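Local coordinates for conserved protein (Mycobacterium tuberculosis, PDB 1RFE) that is of unknown function but binds coenzyme F420 and may act as an oxidoreductase of the FMN-binding split-barrel group, at residues W42-D47 against H102-S107; R84-E89 against R139-W144. All coordinates share one frame; numbering follows the deposited sequence.

How the contacts relate
Contacts 1 and 2 belong to one pyridoxamine 5'-phosphate oxidase-like chain, whose curled antiparallel sheet both reach. They lie on opposite sides of the chain's centre, their own centres about 20 Å apart and their nearest atoms about 7 Å apart, without touching. Contact 1 packs helix 98-112 on the end of strand 36-46; contact 2 pairs strand 84-95 with strand 140-145. Strand 84-95 and helix 98-112 follow each other in sequence, and the segments of the two contacts alternate along the chain. Helix 12-21 is met by both: by V45 of contact 1 and by R84, V86, F88 and S143 of contact 2.

Contact 1: W42-D47 against H102-S107; sequences WYAVID and HRVGVS
Helix-on-sheet packing in the split-barrel fold of the pyridoxamine 5'-phosphate oxidase family brings A44 and I46, on the end of strand 36-46, against V104 and S107 of helix 98-112. The short strand and helix axes come within 7.2 Å of each other, at 121° between their chain directions. A44 and I46, two residues apart on the strand, both point their side chains to the helix, while V45 between them turns the other way, onto helix 12-21. The small A44 lets the helix come close: its CB sits 3.7 Å from S107 CB and equally near the carbonyl O of V104, with V104 CG1 slightly farther off. The two branches of V104 divide the work. CG1, anti to the backbone N, reaches A44, while V104 CG2 meets the tip of I46, 3.8 Å from I46 CD1. These two side chains cross at about a right angle. I46 CD1 also rests against the helix backbone between R103 and V104, 3.9 Å from R103 C, with R103 CB flanking it at 4.1 Å from I46 CD1. W51 of the adjoining strand 49-55 touches both I46 and V104 and extends this apolar patch. Farther along the helix, R111 and Y112 bind the backbone of Y43, so the strand is gripped through polar groups as well as through its hydrocarbon side. Within the contact the polar link is made by S107: its hydroxyl, anti to the backbone N (chi1 162°), is carried over the A44 backbone, where OG lies 3.4 Å from A44 CA. There S107 OG accepts a hydrogen bond from the backbone N of V45 at 3.0 Å, with an N-H...O angle of 162°.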
# COMPACT_ATOMS: atom_id res chain seq x y z
N TRP A 42 -4.91 -0.61 5.19
CA TRP A 42 -4.56 0.80 5.26
C TRP A 42 -3.07 0.92 5.49
O TRP A 42 -2.42 -0.04 5.86
CB TRP A 42 -5.26 1.50 6.39
CG TRP A 42 -6.72 1.70 6.15
CD1 TRP A 42 -7.43 1.41 5.03
CD2 TRP A 42 -7.65 2.27 7.07
NE1 TRP A 42 -8.75 1.76 5.20
CE2 TRP A 42 -8.91 2.30 6.44
CE3 TRP A 42 -7.53 2.79 8.37
CZ2 TRP A 42 -10.06 2.80 7.08
CZ3 TRP A 42 -8.70 3.30 9.01
CH2 TRP A 42 -9.92 3.29 8.36
N TYR A 43 -2.53 2.09 5.23
CA TYR A 43 -1.09 2.23 5.28
C TYR A 43 -0.60 3.59 5.62
O TYR A 43 -1.36 4.61 5.55
CB TYR A 43 -0.45 1.70 3.98
CG TYR A 43 -0.88 2.41 2.74
CD1 TYR A 43 -0.14 3.49 2.23
CD2 TYR A 43 -2.02 2.00 2.05
CE1 TYR A 43 -0.55 4.14 1.05
CE2 TYR A 43 -2.41 2.66 0.86
CZ TYR A 43 -1.68 3.71 0.37
OH TYR A 43 -2.10 4.34 -0.79
N ALA A 44 0.67 3.59 6.00
CA ALA A 44 1.44 4.80 6.17
C ALA A 44 2.31 5.09 4.96
O ALA A 44 2.64 4.17 4.18
CB ALA A 44 2.30 4.73 7.44
N VAL A 45 2.66 6.36 4.81
CA VAL A 45 3.61 6.82 3.79
C VAL A 45 4.69 7.68 4.43
O VAL A 45 4.40 8.73 5.02
CB VAL A 45 2.93 7.63 2.64
CG1 VAL A 45 3.91 7.85 1.53
CG2 VAL A 45 1.67 6.89 2.06
N ILE A 46 5.94 7.25 4.33
CA ILE A 46 7.05 7.94 4.97
C ILE A 46 8.25 8.04 4.01
O ILE A 46 8.75 7.04 3.54
CB ILE A 46 7.49 7.17 6.20
CG1 ILE A 46 6.31 7.04 7.19
CG2 ILE A 46 8.72 7.83 6.85
CD1 ILE A 46 6.52 6.00 8.19
N ASP A 47 8.67 9.28 3.71
CA ASP A 47 9.78 9.54 2.78
C ASP A 47 9.61 8.80 1.45
O ASP A 47 10.56 8.18 0.94
CB ASP A 47 11.14 9.14 3.41
CG ASP A 47 11.48 9.96 4.65
OD1 ASP A 47 11.16 11.19 4.64
OD2 ASP A 47 12.04 9.46 5.67
N HIS A 102 6.61 5.22 15.70
CA HIS A 102 5.84 6.39 16.02
C HIS A 102 5.50 7.18 14.71
O HIS A 102 4.36 7.61 14.53
CB HIS A 102 6.62 7.27 17.01
CG HIS A 102 5.93 8.55 17.31
ND1 HIS A 102 4.76 8.58 18.04
CD2 HIS A 102 6.15 9.81 16.89
CE1 HIS A 102 4.35 9.83 18.12
NE2 HIS A 102 5.17 10.60 17.43
N ARG A 103 6.47 7.31 13.81
CA ARG A 103 6.23 7.86 12.46
C ARG A 103 5.14 7.09 11.65
O ARG A 103 4.34 7.71 10.96
CB ARG A 103 7.55 7.89 11.67
CG ARG A 103 8.62 8.81 12.26
CD ARG A 103 9.73 9.22 11.31
NE ARG A 103 10.68 8.11 11.16
CZ ARG A 103 11.87 7.98 11.78
NH1 ARG A 103 12.36 8.90 12.58
NH2 ARG A 103 12.60 6.89 11.56
N VAL A 104 5.13 5.76 11.75
CA VAL A 104 4.09 4.92 11.13
C VAL A 104 2.76 5.30 11.76
O VAL A 104 1.81 5.62 11.03
CB VAL A 104 4.40 3.37 11.23
CG1 VAL A 104 3.18 2.51 10.87
CG2 VAL A 104 5.54 3.05 10.32
N GLY A 105 2.73 5.38 13.09
CA GLY A 105 1.49 5.63 13.80
C GLY A 105 0.93 7.00 13.46
O GLY A 105 -0.27 7.14 13.26
N VAL A 106 1.83 7.99 13.33
CA VAL A 106 1.45 9.35 13.02
C VAL A 106 0.95 9.50 11.60
O VAL A 106 0.04 10.31 11.35
CB VAL A 106 2.61 10.31 13.38
CG1 VAL A 106 2.51 11.67 12.70
CG2 VAL A 106 2.68 10.48 14.94
N SER A 107 1.55 8.77 10.66
CA SER A 107 1.17 8.86 9.28
C SER A 107 -0.21 8.24 9.08
O SER A 107 -1.03 8.79 8.35
CB SER A 107 2.25 8.29 8.31
OG SER A 107 1.70 8.03 7.05

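Contact 2: R84-E89 against R139-W144; sequences RGVSFE and RRTRSW
G85 to E89 pair with R140 to W144 as neighbouring antiparallel strands of the split-barrel sheet. Three hydrogen-bonded pairs, G85 with W144, S87 with R142 and E89 with R140, alternate with the non-hydrogen-bonded pairs V86-S143 and F88-T141. Each hydrogen-bonded pair carries two backbone bonds, among them S87 N to R142 O at 2.8 Å. R139 and R140 both face E89 in a classic beta bulge: E89 O accepts from R139 N at 2.9 Å as well as from R140 N. A water donates to S87 O and, weakly, to R140 O.

Aromatic packing dominates the W144 end. A chi1 of 64° sets W144 CG between the backbone N and the carbonyl carbon, and the indole lies over G85 opposite. G85 CA makes a CH-pi contact 3.7 Å from the centroid of the W144 six-membered ring, 19° off its normal; V86 N lies over the same face, offset toward the rim, and S87 CB meets the ring edge.

The face bearing V86, F88, T141 and S143 is mostly apolar, and V86, F88 and S143 touch helix 12-21; S143 OG is hydrogen-bonded to M10 N. V86 CG2 touches T141 CG2 at 3.9 Å, while T141 OG1 lies at the edge of the F88 ring, 3.6 Å from F88 CD1.

On the other face, which also bears the W144 indole, E89, R140 and R142 gather. E89 and R140 run side by side into a long salt bridge, OE1 of E89 to NH1 of R140 at 3.6 Å, their planes 36° apart. The R142 guanidinium carries R140 NE over the centre of one face, and R142 NH1 donates to T141 O, which lies near the guanidinium plane.

The pairing therefore rests chiefly on backbone bonds and the indole lid over G85, whereas the stretched E89-R140 bridge probably adds modest electrostatic attraction.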
# COMPACT_ATOMS: atom_id res chain seq x y z
N ARG A 84 -7.07 2.84 -13.10
CA ARG A 84 -5.71 3.21 -12.81
C ARG A 84 -5.19 2.49 -11.57
O ARG A 84 -5.96 2.04 -10.68
CB ARG A 84 -5.53 4.69 -12.69
CG ARG A 84 -6.52 5.47 -11.92
CD ARG A 84 -5.88 6.78 -11.37
NE ARG A 84 -6.63 7.34 -10.27
CZ ARG A 84 -6.65 8.61 -9.90
NH1 ARG A 84 -5.96 9.54 -10.58
NH2 ARG A 84 -7.39 8.94 -8.85
N GLY A 85 -3.87 2.34 -11.54
CA GLY A 85 -3.27 1.58 -10.49
C GLY A 85 -1.76 1.48 -10.56
O GLY A 85 -1.12 1.92 -11.51
N VAL A 86 -1.23 0.86 -9.52
CA VAL A 86 0.18 0.63 -9.42
C VAL A 86 0.39 -0.66 -8.61
O VAL A 86 -0.27 -0.90 -7.60
CB VAL A 86 0.93 1.83 -8.84
CG1 VAL A 86 0.46 2.13 -7.41
CG2 VAL A 86 2.37 1.62 -8.87
N SER A 87 1.30 -1.47 -9.10
CA SER A 87 1.55 -2.80 -8.56
C SER A 87 3.05 -2.90 -8.27
O SER A 87 3.87 -2.66 -9.18
CB SER A 87 1.15 -3.84 -9.62
OG SER A 87 1.25 -5.15 -9.10
N PHE A 88 3.38 -3.22 -7.02
CA PHE A 88 4.75 -3.27 -6.51
C PHE A 88 5.08 -4.71 -6.17
O PHE A 88 4.26 -5.43 -5.58
CB PHE A 88 4.88 -2.47 -5.20
CG PHE A 88 4.54 -0.99 -5.33
CD1 PHE A 88 5.33 -0.17 -6.09
CD2 PHE A 88 3.41 -0.46 -4.73
CE1 PHE A 88 5.04 1.17 -6.19
CE2 PHE A 88 3.11 0.90 -4.84
CZ PHE A 88 3.91 1.70 -5.54
N GLU A 89 6.28 -5.14 -6.56
CA GLU A 89 6.81 -6.38 -6.08
C GLU A 89 8.15 -6.00 -5.45
O GLU A 89 8.84 -5.13 -5.95
CB GLU A 89 6.96 -7.41 -7.22
CG GLU A 89 5.61 -7.81 -7.79
CD GLU A 89 5.66 -8.77 -8.95
OE1 GLU A 89 6.80 -9.15 -9.32
OE2 GLU A 89 4.54 -9.18 -9.45
N ARG A 139 11.13 -3.36 -5.91
CA ARG A 139 12.16 -3.60 -6.90
C ARG A 139 11.60 -3.59 -8.31
O ARG A 139 12.33 -3.40 -9.23
CB ARG A 139 12.83 -4.93 -6.70
CG ARG A 139 12.97 -5.31 -5.27
CD ARG A 139 14.32 -5.53 -4.80
NE ARG A 139 14.70 -4.28 -4.11
CZ ARG A 139 15.61 -4.26 -3.14
NH1 ARG A 139 16.19 -5.40 -2.79
NH2 ARG A 139 15.96 -3.15 -2.53
N ARG A 140 10.31 -3.87 -8.43
CA ARG A 140 9.60 -3.87 -9.70
C ARG A 140 8.27 -3.18 -9.49
O ARG A 140 7.52 -3.44 -8.54
CB ARG A 140 9.40 -5.27 -10.21
CG ARG A 140 8.64 -5.35 -11.54
CD ARG A 140 8.73 -6.74 -12.28
NE ARG A 140 7.77 -6.90 -13.40
CZ ARG A 140 6.44 -7.04 -13.27
NH1 ARG A 140 5.84 -7.00 -12.08
NH2 ARG A 140 5.68 -7.22 -14.35
N THR A 141 8.01 -2.26 -10.40
CA THR A 141 6.86 -1.42 -10.37
C THR A 141 6.25 -1.45 -11.74
O THR A 141 6.94 -1.27 -12.73
CB THR A 141 7.28 -0.01 -10.07
OG1 THR A 141 7.82 0.04 -8.74
CG2 THR A 141 6.07 0.94 -10.04
N ARG A 142 4.95 -1.66 -11.77
CA ARG A 142 4.16 -1.54 -12.96
C ARG A 142 3.00 -0.61 -12.64
O ARG A 142 2.41 -0.69 -11.55
CB ARG A 142 3.64 -2.91 -13.41
CG ARG A 142 4.69 -3.79 -14.08
CD ARG A 142 5.30 -3.18 -15.36
NE ARG A 142 6.34 -4.01 -15.95
CZ ARG A 142 7.63 -3.95 -15.65
NH1 ARG A 142 8.08 -3.07 -14.75
NH2 ARG A 142 8.50 -4.78 -16.26
N SER A 143 2.69 0.30 -13.56
CA SER A 143 1.55 1.20 -13.34
C SER A 143 0.67 1.34 -14.57
O SER A 143 1.05 0.98 -15.71
CB SER A 143 2.04 2.59 -12.92
OG SER A 143 2.89 3.19 -13.90
N TRP A 144 -0.52 1.91 -14.34
CA TRP A 144 -1.44 2.14 -15.42
C TRP A 144 -2.44 3.27 -15.10
O TRP A 144 -2.87 3.48 -13.97
CB TRP A 144 -2.15 0.87 -15.81
CG TRP A 144 -3.04 0.28 -14.74
CD1 TRP A 144 -4.37 0.42 -14.62
CD2 TRP A 144 -2.63 -0.59 -13.66
NE1 TRP A 144 -4.83 -0.26 -13.52
CE2 TRP A 144 -3.78 -0.89 -12.91
CE3 TRP A 144 -1.40 -1.10 -13.23
CZ2 TRP A 144 -3.74 -1.73 -11.76
CZ3 TRP A 144 -1.36 -1.91 -12.09
CH2 TRP A 144 -2.53 -2.21 -11.37
O HOH W 1 5.19 -4.90 -10.29